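Local coordinates for protein AT-less polyketide synthase (Streptomyces platensis subsp. rosaceus, PDB 4TKT) that probably catalyses the decarboxylative Claisen condensation that lengthens an acyl chain, as a ketosynthase domain of the AT-less polyketide synthase that makes isomigrastatin, at residues 212-215 with 220-223; 7-12 with 198-203; 372-377 with 410-415; 71-76 with 215-220. One frame throughout, in Å; residues are numbered along the deposited sequence.

Contact 1 (212-215 with 220-223); sequences GVNL and GKYL
Leu-215 and Lys-221 carry this contact across a backbone gap, their CA atoms 10.2 Å apart. Strand 208-214, part of the large thiolase-fold sheet, has just ended at Leu-215, and Lys-221 stands in the first turn of helix 220-227, so only a long side chain can close the distance. Lysine suits the task: with CG anti to the backbone N (chi1 180°) its chain runs back toward the strand end, bending once, at chi3. Its NZ donates to Leu-215 O at 3.1 Å, coming from above the carbonyl plane, 51° out of it. The same NZ is bonded to Ser-216 OG, and Lys-221 makes a cation-pi contact with Tyr-139. Asn-214 arrives from the opposite direction, and its ND2 stops 3.8 Å from NZ. Neither bonds the other: ND2 is held by Gly-250 O, with Glu-363 weakly near both. A leucine in place of Lys-221 would probably leave Leu-215 O and Ser-216 OG without this shared donor and the strand-to-helix loop less tied. The buried ammonium meets a carbonyl, a hydroxyl and an aromatic ring, with a carboxylate farther off, which probably helps to offset the cost of burying its charge.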
# COMPACT_ATOMS: atom_id res chain seq x y z
N GLY A 212 3.71 4.18 3.87
CA GLY A 212 4.84 5.01 3.51
C GLY A 212 4.70 5.58 2.11
O GLY A 212 3.97 5.05 1.28
N VAL A 213 5.40 6.67 1.85
CA VAL A 213 5.37 7.31 0.54
C VAL A 213 6.77 7.81 0.18
O VAL A 213 7.48 8.35 1.03
CB VAL A 213 4.35 8.47 0.50
CG1 VAL A 213 4.60 9.45 1.63
CG2 VAL A 213 4.40 9.17 -0.85
N ASN A 214 7.16 7.61 -1.07
CA ASN A 214 8.44 8.09 -1.54
C ASN A 214 8.42 8.40 -3.03
O ASN A 214 8.11 7.54 -3.84
CB ASN A 214 9.53 7.06 -1.24
CG ASN A 214 10.91 7.55 -1.61
OD1 ASN A 214 11.51 8.34 -0.89
ND2 ASN A 214 11.42 7.09 -2.74
N LEU A 215 8.74 9.65 -3.37
CA LEU A 215 8.76 10.07 -4.76
C LEU A 215 10.11 10.67 -5.15
O LEU A 215 10.85 11.16 -4.29
CB LEU A 215 7.64 11.09 -5.03
CG LEU A 215 6.21 10.61 -4.78
CD1 LEU A 215 5.21 11.71 -5.09
CD2 LEU A 215 5.91 9.35 -5.59
N GLY A 220 18.07 16.53 -7.44
CA GLY A 220 18.98 16.60 -6.32
C GLY A 220 19.34 15.26 -5.71
O GLY A 220 20.51 15.01 -5.39
N LYS A 221 18.34 14.40 -5.56
CA LYS A 221 18.55 13.07 -4.99
C LYS A 221 19.58 12.28 -5.79
O LYS A 221 20.38 11.53 -5.23
CB LYS A 221 17.24 12.30 -4.94
CG LYS A 221 17.36 10.89 -4.37
CD LYS A 221 16.12 10.06 -4.64
CE LYS A 221 14.89 10.66 -3.98
NZ LYS A 221 13.68 9.81 -4.19
N TYR A 222 19.57 12.47 -7.11
CA TYR A 222 20.49 11.76 -7.98
C TYR A 222 21.90 12.33 -7.93
O TYR A 222 22.87 11.59 -8.02
CB TYR A 222 19.95 11.76 -9.41
CG TYR A 222 18.92 10.68 -9.63
CD1 TYR A 222 17.59 10.88 -9.28
CD2 TYR A 222 19.28 9.44 -10.15
CE1 TYR A 222 16.64 9.89 -9.46
CE2 TYR A 222 18.34 8.44 -10.33
CZ TYR A 222 17.02 8.67 -9.98
OH TYR A 222 16.09 7.68 -10.16
N LEU A 223 22.01 13.65 -7.78
CA LEU A 223 23.31 14.27 -7.60
C LEU A 223 23.92 13.84 -6.27
O LEU A 223 25.14 13.85 -6.10
CB LEU A 223 23.20 15.80 -7.66
CG LEU A 223 22.88 16.42 -9.03
CD1 LEU A 223 22.63 17.91 -8.89
CD2 LEU A 223 24.01 16.16 -10.02

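Contact 2 (7-12 with 198-203)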
# COMPACT_ATOMS: atom_id res chain seq x y z
N MSE A 7 0.91 -9.99 19.17
CA MSE A 7 0.08 -8.82 19.44
C MSE A 7 -1.19 -8.83 18.59
O MSE A 7 -2.05 -7.97 18.75
CB MSE A 7 0.88 -7.54 19.20
CG MSE A 7 1.64 -7.49 17.89
SE MSE A 7 3.08 -6.16 17.97
CE MSE A 7 2.12 -4.75 18.92
N ALA A 8 -1.29 -9.82 17.70
CA ALA A 8 -2.50 -10.11 16.94
C ALA A 8 -3.14 -8.87 16.31
O ALA A 8 -4.27 -8.52 16.64
CB ALA A 8 -3.51 -10.82 17.82
N ILE A 9 -2.40 -8.22 15.42
CA ILE A 9 -2.93 -7.07 14.70
C ILE A 9 -3.29 -7.48 13.28
O ILE A 9 -2.42 -7.87 12.50
CB ILE A 9 -1.93 -5.91 14.67
CG1 ILE A 9 -1.53 -5.51 16.09
CG2 ILE A 9 -2.53 -4.73 13.92
CD1 ILE A 9 -2.69 -5.12 16.96
N ALA A 10 -4.57 -7.39 12.96
CA ALA A 10 -5.07 -7.84 11.66
C ALA A 10 -4.91 -6.77 10.60
O ALA A 10 -5.00 -5.57 10.88
CB ALA A 10 -6.53 -8.24 11.77
N ILE A 11 -4.65 -7.21 9.37
CA ILE A 11 -4.64 -6.31 8.22
C ILE A 11 -5.95 -6.46 7.47
O ILE A 11 -6.21 -7.50 6.87
CB ILE A 11 -3.46 -6.61 7.29
CG1 ILE A 11 -2.14 -6.43 8.05
CG2 ILE A 11 -3.50 -5.72 6.07
CD1 ILE A 11 -0.93 -6.90 7.29
N VAL A 12 -6.78 -5.42 7.50
CA VAL A 12 -8.14 -5.52 6.98
C VAL A 12 -8.33 -4.82 5.64
O VAL A 12 -9.42 -4.83 5.07
CB VAL A 12 -9.16 -4.96 7.98
CG1 VAL A 12 -9.05 -5.68 9.30
CG2 VAL A 12 -8.94 -3.46 8.16
N ALA A 198 1.67 -0.54 18.15
CA ALA A 198 1.82 -0.20 19.56
C ALA A 198 0.63 0.61 20.05
O ALA A 198 0.13 0.39 21.15
CB ALA A 198 3.11 0.57 19.79
N ALA A 199 0.17 1.55 19.22
CA ALA A 199 -0.96 2.40 19.56
C ALA A 199 -2.25 1.58 19.69
O ALA A 199 -3.05 1.81 20.59
CB ALA A 199 -1.13 3.50 18.52
N LEU A 200 -2.43 0.63 18.77
CA LEU A 200 -3.59 -0.25 18.80
C LEU A 200 -3.57 -1.15 20.03
O LEU A 200 -4.59 -1.32 20.70
CB LEU A 200 -3.66 -1.09 17.53
CG LEU A 200 -3.95 -0.34 16.23
CD1 LEU A 200 -3.81 -1.28 15.04
CD2 LEU A 200 -5.34 0.27 16.27
N GLN A 201 -2.41 -1.72 20.32
CA GLN A 201 -2.22 -2.59 21.48
C GLN A 201 -2.48 -1.83 22.77
O GLN A 201 -3.00 -2.38 23.74
CB GLN A 201 -0.81 -3.18 21.48
CG GLN A 201 -0.53 -4.15 22.62
CD GLN A 201 0.94 -4.52 22.73
OE1 GLN A 201 1.82 -3.66 22.63
NE2 GLN A 201 1.22 -5.81 22.93
N ARG A 202 -2.13 -0.55 22.78
CA ARG A 202 -2.23 0.30 23.96
C ARG A 202 -3.64 0.88 24.11
O ARG A 202 -4.01 1.36 25.19
CB ARG A 202 -1.20 1.42 23.89
CG ARG A 202 -0.94 2.15 25.19
CD ARG A 202 0.15 3.18 24.97
NE ARG A 202 0.38 4.02 26.14
CZ ARG A 202 1.15 5.10 26.14
NH1 ARG A 202 1.76 5.47 25.02
NH2 ARG A 202 1.31 5.81 27.25
N GLY A 203 -4.41 0.85 23.03
CA GLY A 203 -5.77 1.35 23.06
C GLY A 203 -5.89 2.83 22.74
O GLY A 203 -6.89 3.46 23.06
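Ala-198, whose backbone N lies near the methyl CE of Met-7, offers its carbonyl O to Arg-202 N at 2.9 Å, in the closing turn of helix 188-202. In the thiolase fold of ketosynthases such a helix lies against the beta sheet, and here it meets the start of strand 9-17. The helix finishes in a Schellman motif: Glu-204 N turns back to Ala-199 O, and Gly-203 is the C-prime residue with positive phi, where a CB would jam against the preceding carbonyl. Toward the strand the joint is apolar. Leu-200 and Ile-9 both point across the interface, and both also touch Leu-258 of the adjacent strand 252-260; branched aliphatic side chains suit this buried seam between helix and sheet. The outer margin is more exposed. There Met-7, present as selenomethionine, lays its flexible chain across the extended Gln-201 at about a right angle. It bends at chi3 (-41°) and thereby turns CE over the amide end, 3.9 Å from Gln-201 OE1, while CB lies 4.1 Å from Gln-201 NE2. Deeper in, Ile-9 touches with two branches: CD1 comes 4.2 Å from Leu-200 CB, and CG2 lies 3.8 Å from Leu-200 CD1.

Contact 3 (372-377 with 410-415); sequences AKLLLQ and APWPRT
From Ala-410 to Thr-415 the chain passes the second half of helix 366-380, and Trp-412 is the residue that reaches across to Leu-374 and Gln-377. Ala-410 and Pro-411 form a short strand, antiparallel to strand 382-383; the backbone bonds of Ala-410 with Leu-383 and of Trp-412 with Gly-381 hold the chain close to the turn that follows the helix. Trp-412 comes next. Its CG stands opposite the backbone N (chi1 -175°), which sends the indole toward the helix with the six-membered ring leading. Toward the helix, the two side-chain contacts come at the rim. Gln-377 CB lies in the ring plane, at the edge, 4.0 Å from Trp-412 CZ3, and the methyl CD1 of Leu-374 sits near the same plane, 4.4 Å from Trp-412 CH2. Gln-377 O approaches obliquely, 3.9 Å from Trp-412 CE3. A large flat side chain suits this place because it can fill the distance between loop and helix, where the closest CA atoms are 7.8 Å apart. Of the Gln-377 side chain, CB meets the ring; OE1 takes a hydrogen bond from Val-384 N, so the amide ties the helix to the chain beyond its own end. After the exposed Pro-413, Arg-414 turns elsewhere and forms a salt bridge with Asp-440. Cys-317 of strand 317-319 touches Leu-374, Gln-377 and Trp-412 alike. The arrangement, a helix laid on the sheet with its flank closed by an aromatic residue from a later loop, belongs to the C-terminal half of the thiolase fold.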
# COMPACT_ATOMS: atom_id res chain seq x y z
N ALA A 372 3.67 -5.77 0.94
CA ALA A 372 2.74 -6.14 -0.13
C ALA A 372 3.16 -7.44 -0.80
O ALA A 372 2.35 -8.34 -0.97
CB ALA A 372 2.65 -5.02 -1.15
N LYS A 373 4.44 -7.52 -1.17
CA LYS A 373 4.97 -8.72 -1.81
C LYS A 373 4.79 -9.95 -0.93
O LYS A 373 4.43 -11.02 -1.41
CB LYS A 373 6.45 -8.54 -2.16
CG LYS A 373 7.09 -9.80 -2.73
CD LYS A 373 8.57 -9.59 -3.01
CE LYS A 373 9.26 -10.92 -3.28
NZ LYS A 373 10.74 -10.77 -3.41
N LEU A 374 5.03 -9.77 0.37
CA LEU A 374 4.94 -10.88 1.31
C LEU A 374 3.50 -11.35 1.47
O LEU A 374 3.23 -12.54 1.42
CB LEU A 374 5.53 -10.47 2.67
CG LEU A 374 5.66 -11.57 3.72
CD1 LEU A 374 6.25 -12.84 3.12
CD2 LEU A 374 6.53 -11.08 4.87
N LEU A 375 2.58 -10.41 1.67
CA LEU A 375 1.17 -10.74 1.83
C LEU A 375 0.58 -11.36 0.56
O LEU A 375 -0.24 -12.27 0.64
CB LEU A 375 0.37 -9.49 2.22
CG LEU A 375 0.63 -8.92 3.62
CD1 LEU A 375 -0.16 -7.63 3.81
CD2 LEU A 375 0.26 -9.92 4.69
N LEU A 376 1.00 -10.86 -0.59
CA LEU A 376 0.53 -11.37 -1.87
C LEU A 376 1.02 -12.79 -2.12
O LEU A 376 0.30 -13.61 -2.69
CB LEU A 376 0.96 -10.46 -3.02
CG LEU A 376 0.15 -9.18 -3.20
CD1 LEU A 376 0.81 -8.26 -4.22
CD2 LEU A 376 -1.27 -9.51 -3.62
N GLN A 377 2.24 -13.08 -1.69
CA GLN A 377 2.79 -14.43 -1.82
C GLN A 377 1.98 -15.42 -1.00
O GLN A 377 1.74 -16.55 -1.44
CB GLN A 377 4.26 -14.46 -1.40
CG GLN A 377 5.22 -13.96 -2.45
CD GLN A 377 6.66 -13.97 -1.97
OE1 GLN A 377 7.56 -14.40 -2.69
NE2 GLN A 377 6.88 -13.50 -0.75
N ALA A 410 7.41 -20.61 -7.72
CA ALA A 410 7.22 -21.90 -7.09
C ALA A 410 6.06 -21.86 -6.09
O ALA A 410 5.77 -20.82 -5.52
CB ALA A 410 8.50 -22.35 -6.40
N PRO A 411 5.40 -23.01 -5.89
CA PRO A 411 4.29 -23.07 -4.93
C PRO A 411 4.76 -22.92 -3.49
O PRO A 411 5.83 -23.42 -3.14
CB PRO A 411 3.69 -24.45 -5.17
CG PRO A 411 4.81 -25.25 -5.75
CD PRO A 411 5.59 -24.29 -6.59
N TRP A 412 3.97 -22.24 -2.68
CA TRP A 412 4.24 -22.11 -1.25
C TRP A 412 3.16 -22.88 -0.49
O TRP A 412 2.14 -22.30 -0.10
CB TRP A 412 4.27 -20.64 -0.83
CG TRP A 412 4.65 -20.40 0.61
CD1 TRP A 412 4.94 -21.35 1.55
CD2 TRP A 412 4.80 -19.13 1.26
NE1 TRP A 412 5.25 -20.75 2.75
CE2 TRP A 412 5.17 -19.39 2.60
CE3 TRP A 412 4.65 -17.80 0.85
CZ2 TRP A 412 5.40 -18.37 3.52
CZ3 TRP A 412 4.87 -16.79 1.77
CH2 TRP A 412 5.24 -17.08 3.08
N PRO A 413 3.40 -24.18 -0.26
CA PRO A 413 2.40 -25.08 0.34
C PRO A 413 2.16 -24.81 1.82
O PRO A 413 3.09 -24.49 2.56
CB PRO A 413 3.01 -26.46 0.13
CG PRO A 413 4.48 -26.21 0.13
CD PRO A 413 4.67 -24.87 -0.53
N ARG A 414 0.91 -24.94 2.25
CA ARG A 414 0.55 -24.77 3.65
C ARG A 414 0.77 -26.06 4.42
O ARG A 414 0.38 -27.14 3.97
CB ARG A 414 -0.91 -24.33 3.78
CG ARG A 414 -1.36 -24.09 5.22
CD ARG A 414 -2.84 -23.72 5.29
NE ARG A 414 -3.16 -22.56 4.47
CZ ARG A 414 -3.11 -21.30 4.89
NH1 ARG A 414 -2.73 -21.03 6.13
NH2 ARG A 414 -3.43 -20.31 4.07
N THR A 415 1.41 -25.96 5.58
CA THR A 415 1.64 -27.12 6.43
C THR A 415 0.44 -27.37 7.33
O THR A 415 0.19 -26.62 8.27
CB THR A 415 2.90 -26.96 7.30
OG1 THR A 415 4.05 -26.78 6.46
CG2 THR A 415 3.11 -28.19 8.18

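Contact 4 (71-76 with 215-220)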
# COMPACT_ATOMS: atom_id res chain seq x y z
N ASP A 71 3.65 6.68 -12.65
CA ASP A 71 3.18 7.47 -13.77
C ASP A 71 2.20 8.54 -13.30
O ASP A 71 1.30 8.27 -12.52
CB ASP A 71 2.52 6.59 -14.83
CG ASP A 71 3.52 5.75 -15.59
OD1 ASP A 71 4.20 6.31 -16.49
OD2 ASP A 71 3.64 4.54 -15.31
N GLY A 72 2.41 9.77 -13.79
CA GLY A 72 1.53 10.88 -13.47
C GLY A 72 1.45 11.20 -11.99
O GLY A 72 0.37 11.18 -11.40
N ILE A 73 2.60 11.52 -11.39
CA ILE A 73 2.64 11.87 -9.98
C ILE A 73 2.11 13.28 -9.75
O ILE A 73 1.95 13.72 -8.61
CB ILE A 73 4.06 11.76 -9.39
CG1 ILE A 73 4.99 12.78 -10.04
CG2 ILE A 73 4.61 10.35 -9.56
CD1 ILE A 73 6.36 12.80 -9.43
N ASP A 74 1.84 14.00 -10.84
CA ASP A 74 1.25 15.33 -10.75
C ASP A 74 -0.27 15.27 -10.91
O ASP A 74 -0.95 16.29 -10.79
CB ASP A 74 1.85 16.25 -11.81
CG ASP A 74 1.69 15.72 -13.22
OD1 ASP A 74 1.48 14.50 -13.38
OD2 ASP A 74 1.80 16.52 -14.16
N GLU A 75 -0.80 14.08 -11.18
CA GLU A 75 -2.24 13.90 -11.33
C GLU A 75 -2.91 13.83 -9.96
O GLU A 75 -2.41 13.18 -9.05
CB GLU A 75 -2.54 12.64 -12.14
CG GLU A 75 -1.97 12.66 -13.55
CD GLU A 75 -2.17 11.34 -14.28
OE1 GLU A 75 -2.65 10.38 -13.65
OE2 GLU A 75 -1.84 11.28 -15.48
N PHE A 76 -4.04 14.52 -9.83
CA PHE A 76 -4.71 14.63 -8.54
C PHE A 76 -6.17 15.05 -8.70
O PHE A 76 -6.53 15.69 -9.69
CB PHE A 76 -3.96 15.64 -7.66
CG PHE A 76 -4.44 15.69 -6.23
CD1 PHE A 76 -4.63 14.53 -5.51
CD2 PHE A 76 -4.69 16.91 -5.62
CE1 PHE A 76 -5.06 14.58 -4.19
CE2 PHE A 76 -5.12 16.96 -4.30
CZ PHE A 76 -5.30 15.80 -3.59
N LEU A 215 8.74 9.65 -3.37
CA LEU A 215 8.76 10.07 -4.76
C LEU A 215 10.11 10.67 -5.15
O LEU A 215 10.85 11.16 -4.29
CB LEU A 215 7.64 11.09 -5.03
CG LEU A 215 6.21 10.61 -4.78
CD1 LEU A 215 5.21 11.71 -5.09
CD2 LEU A 215 5.91 9.35 -5.59
N SER A 216 10.42 10.61 -6.44
CA SER A 216 11.64 11.21 -6.95
C SER A 216 11.30 12.38 -7.87
O SER A 216 11.29 12.24 -9.09
CB SER A 216 12.49 10.18 -7.70
OG SER A 216 12.88 9.11 -6.85
N VAL A 217 11.02 13.53 -7.27
CA VAL A 217 10.48 14.66 -8.03
C VAL A 217 11.55 15.68 -8.41
O VAL A 217 11.28 16.62 -9.16
CB VAL A 217 9.39 15.38 -7.22
CG1 VAL A 217 8.39 14.37 -6.68
CG2 VAL A 217 10.00 16.17 -6.09
N HIS A 218 12.77 15.49 -7.91
CA HIS A 218 13.83 16.47 -8.08
C HIS A 218 15.17 15.79 -8.39
O HIS A 218 15.45 14.71 -7.87
CB HIS A 218 13.94 17.34 -6.82
CG HIS A 218 14.73 18.59 -7.00
ND1 HIS A 218 16.09 18.66 -6.75
CD2 HIS A 218 14.36 19.83 -7.39
CE1 HIS A 218 16.52 19.88 -6.98
NE2 HIS A 218 15.49 20.62 -7.37
N PRO A 219 15.99 16.40 -9.26
CA PRO A 219 17.27 15.79 -9.63
C PRO A 219 18.29 15.73 -8.49
O PRO A 219 19.25 14.97 -8.57
CB PRO A 219 17.77 16.69 -10.76
CG PRO A 219 17.07 17.99 -10.55
CD PRO A 219 15.73 17.63 -10.01
N GLY A 220 18.07 16.53 -7.44
CA GLY A 220 18.98 16.60 -6.32
C GLY A 220 19.34 15.26 -5.71
O GLY A 220 20.51 15.01 -5.39
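The imidazole of His-218 has Pro-219 CD over one face, displaced toward the ring's margin and 3.3 Å from its plane, while Gly-220 CA lies in plane at its edge. ND1 accepts a capping hydrogen bond from Gly-220 N at 3.0 Å, fairly straight at 153° about the hydrogen, the donor being tilted 31° out of the ring plane. NE2 is bonded to Glu-148, and Tyr-145 meets the ring edge-to-face, so the histidine is fixed from several directions. Glycine fits at 220 because a CB would clash with ND1. Across the contact itself the chemistry is aliphatic. Ile-73 has CG1 in the crowded position between backbone N and carbonyl carbon (chi1 65°), an arrangement that splits its branches between two neighbours: CD1 reaches Val-217 CG1 at 3.8 Å, and CG2 lies 4.3 Å from Leu-215 CD2. Branched aliphatic residues at 215 and 217 suit this buried, apolar approach. Ile-73 is presented by a type I turn from Gly-72 to Glu-75, and Gly-72 takes positive phi where a CB would strike Glu-75. The backbone N atoms of Gly-72 and Ile-73 hold the sulfonate of a MES molecule, probably from the crystallisation liquor. Around this hydrophobic joint, Leu-215 and Phe-76 rest on helix 93-109, His-218 and Pro-219 on helix 142-151, and the short, weakly bonded strand 75-76 pairs antiparallel with 610-611, near the C-terminal end of the modelled chain.

How the contacts relate
Contacts 1 and 4 form one neighbourhood, with centres 9 Å apart and Leu-215 and Gly-220 in common: the loop after strand 208-214 is tied to the following helix by a polar bond and to 71-76 by aliphatic packing. The Lys-221 NZ to Ser-216 OG bond, 2.9 Å, joins the two. Contacts 2 and 3, centres 23 Å apart, meet where Ile-11 CD1 touches Leu-375 CD1 at 3.6 Å. Contact 4 lies across the chain's centre from both, 33 Å and 32 Å away, centre to centre. Helix 188-202 of contact 2 leads into strand 208-214 of contact 1. The MES, about 3 Å from the Ile-73 side chain, does not by itself locate an active site.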